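Local atomic coordinates of hypothetical protein (Neisseria meningitidis Z2491, PDB entry 2F46), a protein that is probably a phosphatase of the nonclassical, eukaryotic-like kind, inferred to hydrolyse phosphate esters. Residues Cys48-Pro51 / Ser57-Asp60; Arg53-Gln58 / Tyr108-Thr113; Gly75-Pro80 / Arg95-Gln100. All coordinates share one frame; numbering follows the deposited sequence. Where two conformers were deposited one is given.

In the fold
Strand 45-48 leads into a long loop that runs to helix 61-68, and contact 1 (48-51 with 57-60) folds this loop back on itself. Contact 2 reuses the far limb of the loop: 53-58 meets 108-113, the turn between strand 105-108 and helix 113-125, spanning fifty residues of chain. Within that span lies contact 3, which joins edge strand 75-78 and the residues after it to the end of helix 88-99. Contacts 1 and 2 share Ser57 and Gln58 and touch through Arg50 and Glu55; contact 1 reaches contact 3 through a backbone bond of Cys48 with Gln79 and one from the His78 side chain to O of Arg50. Contacts 2 and 3 do not touch.

Contact 1 (Cys48-Pro51 / Ser57-Asp60); sequences CNRP and SQPD
Gln58 lays its amide flat over the guanidinium group of Arg50, and the same amide nitrogen reaches past it to the backbone of Pro51. The two planes are only 6° apart, a stacked pair, with OE1 of Gln58 3.5 Å from CZ of Arg50 and sitting over the centre of the group. The side chains run past each other in opposite directions, which brings NE2 of Gln58 to 3.4 Å from CD of Arg50, against its aliphatic part. Beyond that point NE2 of Gln58 donates to O of Pro51 at 3.0 Å, a nearly straight bond of 172° that lies in the amide plane and meets the carbonyl from a tilted direction. Water 1 gives a hydrogen bond to O of Arg50 and takes a weak one from NE2 of Gln58, adding a second, looser link.

What sets up the stack is the reach of both chains. Arg50 has CG anti to its own N (chi1 -165°) and stays extended as far as NE, so its flat end lies well out along the loop, under Gln58. There the guanidinium is held by three partners: NE pairs with Glu54, NH2 with Glu55, and NH1 bonds to Gln29. The Gln58 amide is fixed from its other end, because OE1 accepts from N of Glu55 and, weakly, from N of Glu54. One amide thus ties together both limbs of the loop.

Closer to the sheet, N of Arg50 donates to SG of Cys48 at 3.6 Å, at the end of strand 45-48. That strand lies between 105-108 and 75-78, the side chains of Arg50 and Pro51 rest on Arg114 of helix 113-125, and Asp60 leads directly into helix 61-68.

Contact 2 (Arg53-Gln58 / Tyr108-Thr113); sequences REEESQ and YCRTGT
Glu55 and Arg110 approach across each other at about a right angle, and their one polar link is a salt bridge from NE of Arg110 to OE2 of Glu55 at 3.2 Å. The bond is bent, 142° at the hydrogen, and the carboxylate and guanidinium planes stand 45° apart, so this is a single-point contact and not a paired, side-by-side bridge. NE comes from above the carboxylate plane, while the oxygen sits near the edge of the guanidinium. Arg110 gets there by running straight out from its backbone, with CG anti to N (chi1 -176°), which also lays its CD 3.7 Å from OE2 of Glu55. Two conformers were deposited for Arg110, so the bridge holds for one and is less certain.

The same OE2 has its stronger partner in Arg50, and Glu54 likewise pairs with Arg50 and with Arg114. A type I turn from Glu55 to Gln58 shapes the acidic limb, N of Gln58 bonding to O of Glu55.

In one of its two conformers, and with the same reservation, SG of Cys109 accepts from N of Thr111 at 3.5 Å and, weakly, from N of Gly112. Four residues separate Cys109 from Arg114 in the first turn of helix 113-125, one fewer than in the P-loop of classical cysteine-dependent phosphatases, which this loop resembles; that is consistent with a nonclassical phosphatase.

Contact 3 (Gly75-Pro80 / Arg95-Gln100); sequences GFHHQP and RQLIGQ
The His77 ring has a methyl group over one face: CD2 of Leu97 stands 3.7 Å from the ring centroid and 13° off the ring normal, a CH-pi contact. The methyl lies almost over the centre, near all five ring atoms, with ND1 and CG of His77 each 3.7 Å from CD2. With CG anti to the carbonyl carbon (chi1 -56°) His77 brings its ring to Leu97, and chi2, -72°, turns its face to the methyl.

Leu97 uses its two branches on different partners. While CD2 covers the ring, CD1 reaches toward the loop after the strand, 4.1 Å from CB of His77 and 3.9 Å from OE1 of Gln79. This last approach is plain packing: the hydrogen bonding of the Gln79 amide lies outside this pair, NE2 donating to the backbone O of Asp90 near the helix start. Gln79 thus ties the chain after the strand to helix 88-99, while Leu97 carries the contact near its end.

No hydrogen bond crosses between the two segments. Strand 75-78 is the outermost strand on its side of the sheet, paired in parallel with 45-48 through backbone bonds such as those of His77 with Ile46 and Cys48. Helix 88-99 packs on the His77 side, where Leu97 also touches Ile47, while Phe76 points the other way, onto helix 61-68, so the edge strand is sandwiched between these two helices.

Contact 1 (Cys48-Pro51 / Ser57-Asp60)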
ATOM      1  N   CYS A  48       5.101   3.740   2.245  1.00  8.22           N
ATOM      2  CA  CYS A  48       4.876   4.569   1.103  1.00  8.74           C
ATOM      3  C   CYS A  48       5.473   3.960  -0.108  1.00  8.69           C
ATOM      4  O   CYS A  48       6.702   3.731  -0.146  1.00  9.49           O
ATOM      5  CB  CYS A  48       5.491   5.932   1.295  1.00  8.84           C
ATOM      6  SG  CYS A  48       5.450   7.011  -0.116  1.00 11.36           S
ATOM      7  N   ASN A  49       4.615   3.688  -1.084  1.00  7.12           N
ATOM      8  CA  ASN A  49       5.063   3.046  -2.331  1.00  7.06           C
ATOM      9  C   ASN A  49       5.210   3.972  -3.526  1.00 10.18           C
ATOM     10  O   ASN A  49       5.234   3.535  -4.661  1.00 10.73           O
ATOM     11  CB  ASN A  49       4.179   1.823  -2.696  1.00  8.53           C
ATOM     12  CG  ASN A  49       4.284   0.685  -1.706  1.00  8.89           C
ATOM     13  OD1 ASN A  49       3.271   0.225  -1.145  1.00  8.65           O
ATOM     14  ND2 ASN A  49       5.507   0.148  -1.514  1.00  8.22           N
ATOM     15  N   ARG A  50       5.265   5.276  -3.216  1.00 10.35           N
ATOM     16  CA  ARG A  50       5.283   6.351  -4.200  1.00 11.91           C
ATOM     17  C   ARG A  50       6.620   7.057  -4.155  1.00 11.48           C
ATOM     18  O   ARG A  50       7.002   7.549  -3.097  1.00 11.18           O
ATOM     19  CB  ARG A  50       4.172   7.385  -3.917  1.00 11.54           C
ATOM     20  CG  ARG A  50       3.914   8.286  -5.081  1.00 16.31           C
ATOM     21  CD  ARG A  50       2.814   9.258  -4.764  1.00 12.24           C
ATOM     22  NE  ARG A  50       2.467   9.945  -5.969  1.00 13.95           N
ATOM     23  CZ  ARG A  50       1.572  10.910  -6.061  1.00 17.75           C
ATOM     24  NH1 ARG A  50       0.939  11.360  -4.993  1.00 15.72           N
ATOM     25  NH2 ARG A  50       1.319  11.425  -7.247  1.00 17.75           N
ATOM     26  N   PRO A  51       7.313   7.154  -5.303  1.00 11.52           N
ATOM     27  CA  PRO A  51       8.467   8.074  -5.329  1.00 11.96           C
ATOM     28  C   PRO A  51       8.042   9.499  -4.971  1.00  9.92           C
ATOM     29  O   PRO A  51       6.968   9.931  -5.338  1.00 10.41           O
ATOM     30  CB  PRO A  51       8.922   8.011  -6.791  1.00 12.38           C
ATOM     31  CG  PRO A  51       8.330   6.720  -7.331  1.00 15.86           C
ATOM     32  CD  PRO A  51       7.024   6.584  -6.629  1.00 11.29           C
ATOM     33  N   SER A  57       2.223  19.211  -5.810  1.00 27.59           N
ATOM     34  CA  SER A  57       1.497  19.312  -4.543  1.00 27.29           C
ATOM     35  C   SER A  57       1.799  18.183  -3.575  1.00 23.19           C
ATOM     36  O   SER A  57       1.349  18.193  -2.428  1.00 22.50           O
ATOM     37  CB  SER A  57      -0.003  19.264  -4.813  1.00 29.15           C
ATOM     38  OG  SER A  57      -0.402  17.977  -5.314  1.00 35.93           O
ATOM     39  N   GLN A  58       2.496  17.163  -4.065  1.00 21.18           N
ATOM     40  CA  GLN A  58       2.656  15.922  -3.317  1.00 18.56           C
ATOM     41  C   GLN A  58       3.576  16.078  -2.128  1.00 18.09           C
ATOM     42  O   GLN A  58       4.772  16.346  -2.299  1.00 16.52           O
ATOM     43  CB  GLN A  58       3.229  14.838  -4.251  1.00 17.84           C
ATOM     44  CG  GLN A  58       3.543  13.494  -3.589  1.00 15.70           C
ATOM     45  CD  GLN A  58       4.398  12.649  -4.456  1.00 15.07           C
ATOM     46  OE1 GLN A  58       4.478  12.880  -5.665  1.00 16.31           O
ATOM     47  NE2 GLN A  58       5.038  11.654  -3.878  1.00 11.86           N
ATOM     48  N   PRO A  59       3.060  15.788  -0.909  1.00 19.51           N
ATOM     49  CA  PRO A  59       3.969  15.824   0.213  1.00 21.64           C
ATOM     50  C   PRO A  59       5.066  14.760   0.098  1.00 20.37           C
ATOM     51  O   PRO A  59       4.760  13.653  -0.326  1.00 19.04           O
ATOM     52  CB  PRO A  59       3.061  15.502   1.417  1.00 22.45           C
ATOM     53  CG  PRO A  59       1.692  15.601   0.946  1.00 28.51           C
ATOM     54  CD  PRO A  59       1.698  15.392  -0.512  1.00 21.29           C
ATOM     55  N   ASP A  60       6.301  15.097   0.458  1.00 16.43           N
ATOM     56  CA  ASP A  60       7.415  14.153   0.484  1.00 18.40           C
ATOM     57  C   ASP A  60       7.184  13.173   1.630  1.00 15.61           C
ATOM     58  O   ASP A  60       6.550  13.529   2.640  1.00 14.75           O
ATOM     59  CB  ASP A  60       8.759  14.819   0.723  1.00 20.57           C
ATOM     60  CG  ASP A  60       9.312  15.514  -0.513  1.00 26.98           C
ATOM     61  OD1 ASP A  60       8.757  15.390  -1.628  1.00 18.38           O
ATOM     62  OD2 ASP A  60      10.364  16.157  -0.342  1.00 27.40           O
TER
HETATM   63  O   HOH W   1       6.300  10.081  -1.688  1.00 12.79           O

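Contact 2 (Arg53-Gln58 / Tyr108-Thr113)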
ATOM      1  N   ARG A  53       7.930  13.477  -5.470  1.00 15.32           N
ATOM      2  CA  ARG A  53       7.959  14.469  -6.574  1.00 17.85           C
ATOM      3  C   ARG A  53       7.323  13.945  -7.844  1.00 19.44           C
ATOM      4  O   ARG A  53       7.652  14.398  -8.946  1.00 20.18           O
ATOM      5  CB  ARG A  53       9.383  14.980  -6.826  1.00 19.95           C
ATOM      6  CG  ARG A  53      10.097  15.443  -5.589  1.00 20.25           C
ATOM      7  CD  ARG A  53       9.355  16.579  -4.934  1.00 22.45           C
ATOM      8  NE  ARG A  53       9.992  16.891  -3.661  1.00 22.34           N
ATOM      9  CZ  ARG A  53      11.040  17.709  -3.507  1.00 25.50           C
ATOM     10  NH1 ARG A  53      11.571  18.356  -4.545  1.00 20.57           N
ATOM     11  NH2 ARG A  53      11.565  17.863  -2.291  1.00 18.82           N
ATOM     12  N   GLU A  54       6.347  13.044  -7.699  1.00 15.96           N
ATOM     13  CA  GLU A  54       5.510  12.693  -8.834  1.00 16.88           C
ATOM     14  C   GLU A  54       4.594  13.843  -9.226  1.00 17.91           C
ATOM     15  O   GLU A  54       4.326  14.012 -10.405  1.00 21.74           O
ATOM     16  CB  GLU A  54       4.689  11.404  -8.581  1.00 14.64           C
ATOM     17  CG  GLU A  54       5.510  10.151  -8.699  1.00 14.20           C
ATOM     18  CD  GLU A  54       4.689   8.852  -8.771  1.00 14.42           C
ATOM     19  OE1 GLU A  54       3.504   8.877  -8.367  1.00 13.80           O
ATOM     20  OE2 GLU A  54       5.280   7.827  -9.254  1.00 14.55           O
ATOM     21  N   GLU A  55       4.116  14.607  -8.251  1.00 23.07           N
ATOM     22  CA  GLU A  55       3.301  15.818  -8.488  1.00 25.04           C
ATOM     23  C   GLU A  55       3.817  16.944  -7.603  1.00 27.89           C
ATOM     24  O   GLU A  55       4.360  16.690  -6.532  1.00 26.53           O
ATOM     25  CB  GLU A  55       1.851  15.595  -8.135  1.00 27.96           C
ATOM     26  CG  GLU A  55       1.198  14.486  -8.854  1.00 28.21           C
ATOM     27  CD  GLU A  55      -0.250  14.338  -8.429  1.00 38.59           C
ATOM     28  OE1 GLU A  55      -1.099  15.119  -8.904  1.00 41.47           O
ATOM     29  OE2 GLU A  55      -0.545  13.447  -7.616  1.00 31.84           O
ATOM     30  N   GLU A  56       3.608  18.194  -8.035  1.00 31.33           N
ATOM     31  CA  GLU A  56       4.118  19.360  -7.297  1.00 31.75           C
ATOM     32  C   GLU A  56       3.508  19.511  -5.922  1.00 28.75           C
ATOM     33  O   GLU A  56       4.193  19.920  -4.986  1.00 31.54           O
ATOM     34  CB  GLU A  56       3.871  20.654  -8.085  1.00 34.47           C
ATOM     35  N   SER A  57       2.223  19.211  -5.810  1.00 27.59           N
ATOM     36  CA  SER A  57       1.497  19.312  -4.543  1.00 27.29           C
ATOM     37  C   SER A  57       1.799  18.183  -3.575  1.00 23.19           C
ATOM     38  O   SER A  57       1.349  18.193  -2.428  1.00 22.50           O
ATOM     39  CB  SER A  57      -0.003  19.264  -4.813  1.00 29.15           C
ATOM     40  OG  SER A  57      -0.402  17.977  -5.314  1.00 35.93           O
ATOM     41  N   GLN A  58       2.496  17.163  -4.065  1.00 21.18           N
ATOM     42  CA  GLN A  58       2.656  15.922  -3.317  1.00 18.56           C
ATOM     43  C   GLN A  58       3.576  16.078  -2.128  1.00 18.09           C
ATOM     44  O   GLN A  58       4.772  16.346  -2.299  1.00 16.52           O
ATOM     45  CB  GLN A  58       3.229  14.838  -4.251  1.00 17.84           C
ATOM     46  CG  GLN A  58       3.543  13.494  -3.589  1.00 15.70           C
ATOM     47  CD  GLN A  58       4.398  12.649  -4.456  1.00 15.07           C
ATOM     48  OE1 GLN A  58       4.478  12.880  -5.665  1.00 16.31           O
ATOM     49  NE2 GLN A  58       5.038  11.654  -3.878  1.00 11.86           N
ATOM     50  N   TYR A 108       0.392   3.257   1.158  1.00  9.07           N
ATOM     51  CA  TYR A 108      -0.221   4.211   0.227  1.00  7.67           C
ATOM     52  C   TYR A 108       0.649   4.495  -1.012  1.00  7.97           C
ATOM     53  O   TYR A 108       1.873   4.263  -0.996  1.00  8.26           O
ATOM     54  CB  TYR A 108      -0.555   5.557   0.885  1.00  8.98           C
ATOM     55  CG  TYR A 108       0.617   6.477   1.183  1.00  6.79           C
ATOM     56  CD1 TYR A 108       1.329   6.375   2.344  1.00  7.95           C
ATOM     57  CD2 TYR A 108       0.990   7.481   0.290  1.00  7.94           C
ATOM     58  CE1 TYR A 108       2.364   7.249   2.667  1.00  8.41           C
ATOM     59  CE2 TYR A 108       2.011   8.362   0.597  1.00  8.33           C
ATOM     60  CZ  TYR A 108       2.728   8.230   1.771  1.00  9.34           C
ATOM     61  OH  TYR A 108       3.758   9.097   2.037  1.00 12.30           O
ATOM     62  N   CYS A 109       0.008   4.918  -2.091  0.70  7.56           N
ATOM     63  CA  CYS A 109       0.755   5.474  -3.190  0.70  6.50           C
ATOM     64  C   CYS A 109      -0.103   6.647  -3.623  0.70  7.09           C
ATOM     65  O   CYS A 109      -0.752   7.305  -2.801  0.70  9.42           O
ATOM     66  CB  CYS A 109       1.085   4.419  -4.270  0.70  8.83           C
ATOM     67  SG  CYS A 109      -0.187   3.960  -5.470  0.70  8.10           S
ATOM     68  N   ARG A 110      -0.102   6.953  -4.898  0.50  4.93           N
ATOM     69  CA  ARG A 110      -0.979   8.053  -5.346  0.50  7.30           C
ATOM     70  C   ARG A 110      -2.441   7.640  -5.210  0.50 10.68           C
ATOM     71  O   ARG A 110      -3.300   8.439  -4.784  0.50 11.02           O
ATOM     72  CB  ARG A 110      -0.688   8.401  -6.811  0.50 10.57           C
ATOM     73  CG  ARG A 110      -1.504   9.596  -7.304  0.50  9.31           C
ATOM     74  CD  ARG A 110      -1.187   9.938  -8.742  0.50 14.47           C
ATOM     75  NE  ARG A 110      -1.973  11.093  -9.170  0.50 21.29           N
ATOM     76  CZ  ARG A 110      -3.216  11.041  -9.635  0.50 22.27           C
ATOM     77  NH1 ARG A 110      -3.859   9.882  -9.764  0.50 27.26           N
ATOM     78  NH2 ARG A 110      -3.819  12.176  -9.983  0.50 27.55           N
ATOM     79  N   THR A 111      -2.734   6.391  -5.575  1.00 11.20           N
ATOM     80  CA  THR A 111      -4.090   5.864  -5.572  1.00 12.34           C
ATOM     81  C   THR A 111      -4.307   4.633  -4.718  1.00 12.86           C
ATOM     82  O   THR A 111      -5.455   4.262  -4.457  1.00 14.41           O
ATOM     83  CB  THR A 111      -4.472   5.425  -6.979  1.00 13.78           C
ATOM     84  OG1 THR A 111      -3.529   4.440  -7.433  1.00 14.03           O
ATOM     85  CG2 THR A 111      -4.550   6.593  -7.926  1.00 18.42           C
ATOM     86  N   GLY A 112      -3.225   3.965  -4.316  1.00 10.11           N
ATOM     87  CA  GLY A 112      -3.314   2.645  -3.710  1.00 10.34           C
ATOM     88  C   GLY A 112      -3.105   1.517  -4.708  1.00  8.81           C
ATOM     89  O   GLY A 112      -2.993   0.356  -4.299  1.00 10.09           O
ATOM     90  N   THR A 113      -2.987   1.826  -5.994  1.00  9.30           N
ATOM     91  CA  THR A 113      -2.777   0.804  -7.027  1.00  8.51           C
ATOM     92  C   THR A 113      -1.490   0.021  -6.798  1.00  8.41           C
ATOM     93  O   THR A 113      -1.460  -1.200  -6.885  1.00  7.99           O
ATOM     94  CB  THR A 113      -2.763   1.443  -8.414  1.00  9.69           C
ATOM     95  OG1 THR A 113      -4.070   2.015  -8.619  1.00 13.08           O
ATOM     96  CG2 THR A 113      -2.487   0.429  -9.506  1.00 10.35           C
TER

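Contact 3 (Gly75-Pro80 / Arg95-Gln100)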
ATOM      1  N   GLY A  75       6.435   2.809  12.924  1.00 13.15           N
ATOM      2  CA  GLY A  75       7.292   2.333  11.867  1.00 10.76           C
ATOM      3  C   GLY A  75       6.956   3.002  10.571  1.00  9.07           C
ATOM      4  O   GLY A  75       5.805   3.170  10.246  1.00 10.57           O
ATOM      5  N   PHE A  76       7.987   3.353   9.804  1.00 11.50           N
ATOM      6  CA  PHE A  76       7.844   4.064   8.529  1.00 11.02           C
ATOM      7  C   PHE A  76       8.813   3.500   7.518  1.00 12.16           C
ATOM      8  O   PHE A  76      10.010   3.398   7.799  1.00 11.63           O
ATOM      9  CB  PHE A  76       8.172   5.539   8.713  1.00 12.58           C
ATOM     10  CG  PHE A  76       7.193   6.282   9.583  1.00 10.27           C
ATOM     11  CD1 PHE A  76       7.387   6.363  10.962  1.00 12.92           C
ATOM     12  CD2 PHE A  76       6.109   6.914   9.034  1.00 11.10           C
ATOM     13  CE1 PHE A  76       6.450   7.051  11.764  1.00 16.39           C
ATOM     14  CE2 PHE A  76       5.198   7.584   9.837  1.00 15.56           C
ATOM     15  CZ  PHE A  76       5.403   7.650  11.179  1.00 13.86           C
ATOM     16  N   HIS A  77       8.313   3.171   6.338  1.00  9.43           N
ATOM     17  CA  HIS A  77       9.148   2.612   5.285  1.00 11.39           C
ATOM     18  C   HIS A  77       8.821   3.290   3.986  1.00 10.02           C
ATOM     19  O   HIS A  77       7.679   3.285   3.556  1.00 10.36           O
ATOM     20  CB  HIS A  77       8.930   1.102   5.142  1.00  9.97           C
ATOM     21  CG  HIS A  77       9.159   0.352   6.398  1.00 11.99           C
ATOM     22  ND1 HIS A  77      10.411   0.158   6.934  1.00 12.11           N
ATOM     23  CD2 HIS A  77       8.288  -0.192   7.280  1.00 11.02           C
ATOM     24  CE1 HIS A  77      10.306  -0.521   8.059  1.00 15.19           C
ATOM     25  NE2 HIS A  77       9.028  -0.741   8.303  1.00 15.17           N
ATOM     26  N   HIS A  78       9.832   3.817   3.301  1.00 10.32           N
ATOM     27  CA  HIS A  78       9.698   4.336   1.957  1.00  7.79           C
ATOM     28  C   HIS A  78      10.182   3.314   0.931  1.00 12.09           C
ATOM     29  O   HIS A  78      11.386   2.991   0.844  1.00 13.21           O
ATOM     30  CB  HIS A  78      10.468   5.645   1.791  1.00 11.73           C
ATOM     31  CG  HIS A  78      10.033   6.454   0.621  1.00  7.87           C
ATOM     32  ND1 HIS A  78      10.664   7.636   0.254  1.00 13.40           N
ATOM     33  CD2 HIS A  78       9.049   6.269  -0.279  1.00 10.54           C
ATOM     34  CE1 HIS A  78      10.080   8.125  -0.819  1.00 11.68           C
ATOM     35  NE2 HIS A  78       9.085   7.318  -1.157  1.00 11.70           N
ATOM     36  N   GLN A  79       9.211   2.725   0.218  1.00  9.82           N
ATOM     37  CA  GLN A  79       9.477   1.647  -0.707  1.00 10.47           C
ATOM     38  C   GLN A  79       8.919   2.082  -2.047  1.00  8.59           C
ATOM     39  O   GLN A  79       7.928   1.543  -2.559  1.00  8.37           O
ATOM     40  CB  GLN A  79       8.872   0.322  -0.223  1.00  8.93           C
ATOM     41  CG  GLN A  79       9.272  -0.827  -1.177  1.00 10.14           C
ATOM     42  CD  GLN A  79       8.339  -2.015  -1.265  1.00 10.02           C
ATOM     43  OE1 GLN A  79       7.298  -2.093  -0.570  1.00 10.68           O
ATOM     44  NE2 GLN A  79       8.693  -2.951  -2.150  1.00 11.22           N
ATOM     45  N   PRO A  80       9.544   3.079  -2.668  1.00 10.11           N
ATOM     46  CA  PRO A  80       8.997   3.620  -3.885  1.00 10.54           C
ATOM     47  C   PRO A  80       9.082   2.619  -5.065  1.00 10.67           C
ATOM     48  O   PRO A  80      10.091   1.927  -5.247  1.00 13.25           O
ATOM     49  CB  PRO A  80       9.866   4.855  -4.127  1.00 12.95           C
ATOM     50  CG  PRO A  80      11.134   4.478  -3.545  1.00 12.93           C
ATOM     51  CD  PRO A  80      10.828   3.717  -2.322  1.00 12.06           C
ATOM     52  N   ARG A  95       6.210  -7.874   1.134  1.00 11.89           N
ATOM     53  CA  ARG A  95       5.823  -8.988   1.991  1.00 14.62           C
ATOM     54  C   ARG A  95       6.616  -9.011   3.301  1.00 12.75           C
ATOM     55  O   ARG A  95       6.047  -9.192   4.364  1.00 13.79           O
ATOM     56  CB  ARG A  95       6.048 -10.292   1.237  1.00 15.28           C
ATOM     57  CG  ARG A  95       5.758 -11.513   2.023  1.00 20.33           C
ATOM     58  CD  ARG A  95       6.506 -12.629   1.414  1.00 22.20           C
ATOM     59  NE  ARG A  95       6.023 -13.896   1.910  1.00 29.65           N
ATOM     60  CZ  ARG A  95       6.460 -15.073   1.469  1.00 40.28           C
ATOM     61  NH1 ARG A  95       7.369 -15.143   0.502  1.00 32.75           N
ATOM     62  NH2 ARG A  95       5.963 -16.187   1.989  1.00 41.88           N
ATOM     63  N   GLN A  96       7.919  -8.818   3.196  1.00 12.24           N
ATOM     64  CA  GLN A  96       8.802  -8.816   4.359  1.00 16.15           C
ATOM     65  C   GLN A  96       8.546  -7.638   5.271  1.00 14.79           C
ATOM     66  O   GLN A  96       8.519  -7.804   6.507  1.00 17.00           O
ATOM     67  CB  GLN A  96      10.271  -8.809   3.940  1.00 15.93           C
ATOM     68  CG  GLN A  96      10.729 -10.115   3.308  1.00 23.60           C
ATOM     69  CD  GLN A  96      12.258 -10.186   3.078  1.00 29.91           C
ATOM     70  OE1 GLN A  96      13.043  -9.693   3.908  1.00 48.59           O
ATOM     71  NE2 GLN A  96      12.679 -10.832   1.978  1.00 33.89           N
ATOM     72  N   LEU A  97       8.358  -6.447   4.701  1.00 14.69           N
ATOM     73  CA  LEU A  97       8.083  -5.277   5.529  1.00 13.87           C
ATOM     74  C   LEU A  97       6.829  -5.499   6.337  1.00 15.07           C
ATOM     75  O   LEU A  97       6.829  -5.241   7.545  1.00 15.33           O
ATOM     76  CB  LEU A  97       7.932  -4.021   4.676  1.00 11.97           C
ATOM     77  CG  LEU A  97       9.194  -3.474   4.042  1.00 12.82           C
ATOM     78  CD1 LEU A  97       8.822  -2.365   3.042  1.00 13.75           C
ATOM     79  CD2 LEU A  97      10.184  -2.988   5.085  1.00 18.11           C
ATOM     80  N   ILE A  98       5.787  -6.038   5.716  1.00 12.18           N
ATOM     81  CA  ILE A  98       4.573  -6.366   6.459  1.00 14.97           C
ATOM     82  C   ILE A  98       4.850  -7.472   7.490  1.00 16.75           C
ATOM     83  O   ILE A  98       4.382  -7.393   8.628  1.00 18.37           O
ATOM     84  CB  ILE A  98       3.427  -6.738   5.507  1.00 18.30           C
ATOM     85  CG1 ILE A  98       2.996  -5.484   4.707  1.00 16.55           C
ATOM     86  CG2 ILE A  98       2.240  -7.393   6.289  1.00 17.95           C
ATOM     87  CD1 ILE A  98       2.109  -5.780   3.542  1.00 17.92           C
ATOM     88  N   GLY A  99       5.606  -8.493   7.119  1.00 17.52           N
ATOM     89  CA  GLY A  99       5.822  -9.601   8.047  1.00 20.93           C
ATOM     90  C   GLY A  99       6.490  -9.196   9.337  1.00 21.95           C
ATOM     91  O   GLY A  99       6.208  -9.786  10.390  1.00 25.40           O
ATOM     92  N   GLN A 100       7.335  -8.183   9.262  1.00 17.81           N
ATOM     93  CA  GLN A 100       8.148  -7.761  10.391  1.00 19.83           C
ATOM     94  C   GLN A 100       7.590  -6.509  11.050  1.00 18.55           C
ATOM     95  O   GLN A 100       8.200  -5.961  11.971  1.00 21.27           O
ATOM     96  CB  GLN A 100       9.574  -7.505   9.923  1.00 22.47           C
ATOM     97  CG  GLN A 100      10.255  -8.695   9.281  1.00 29.03           C
TER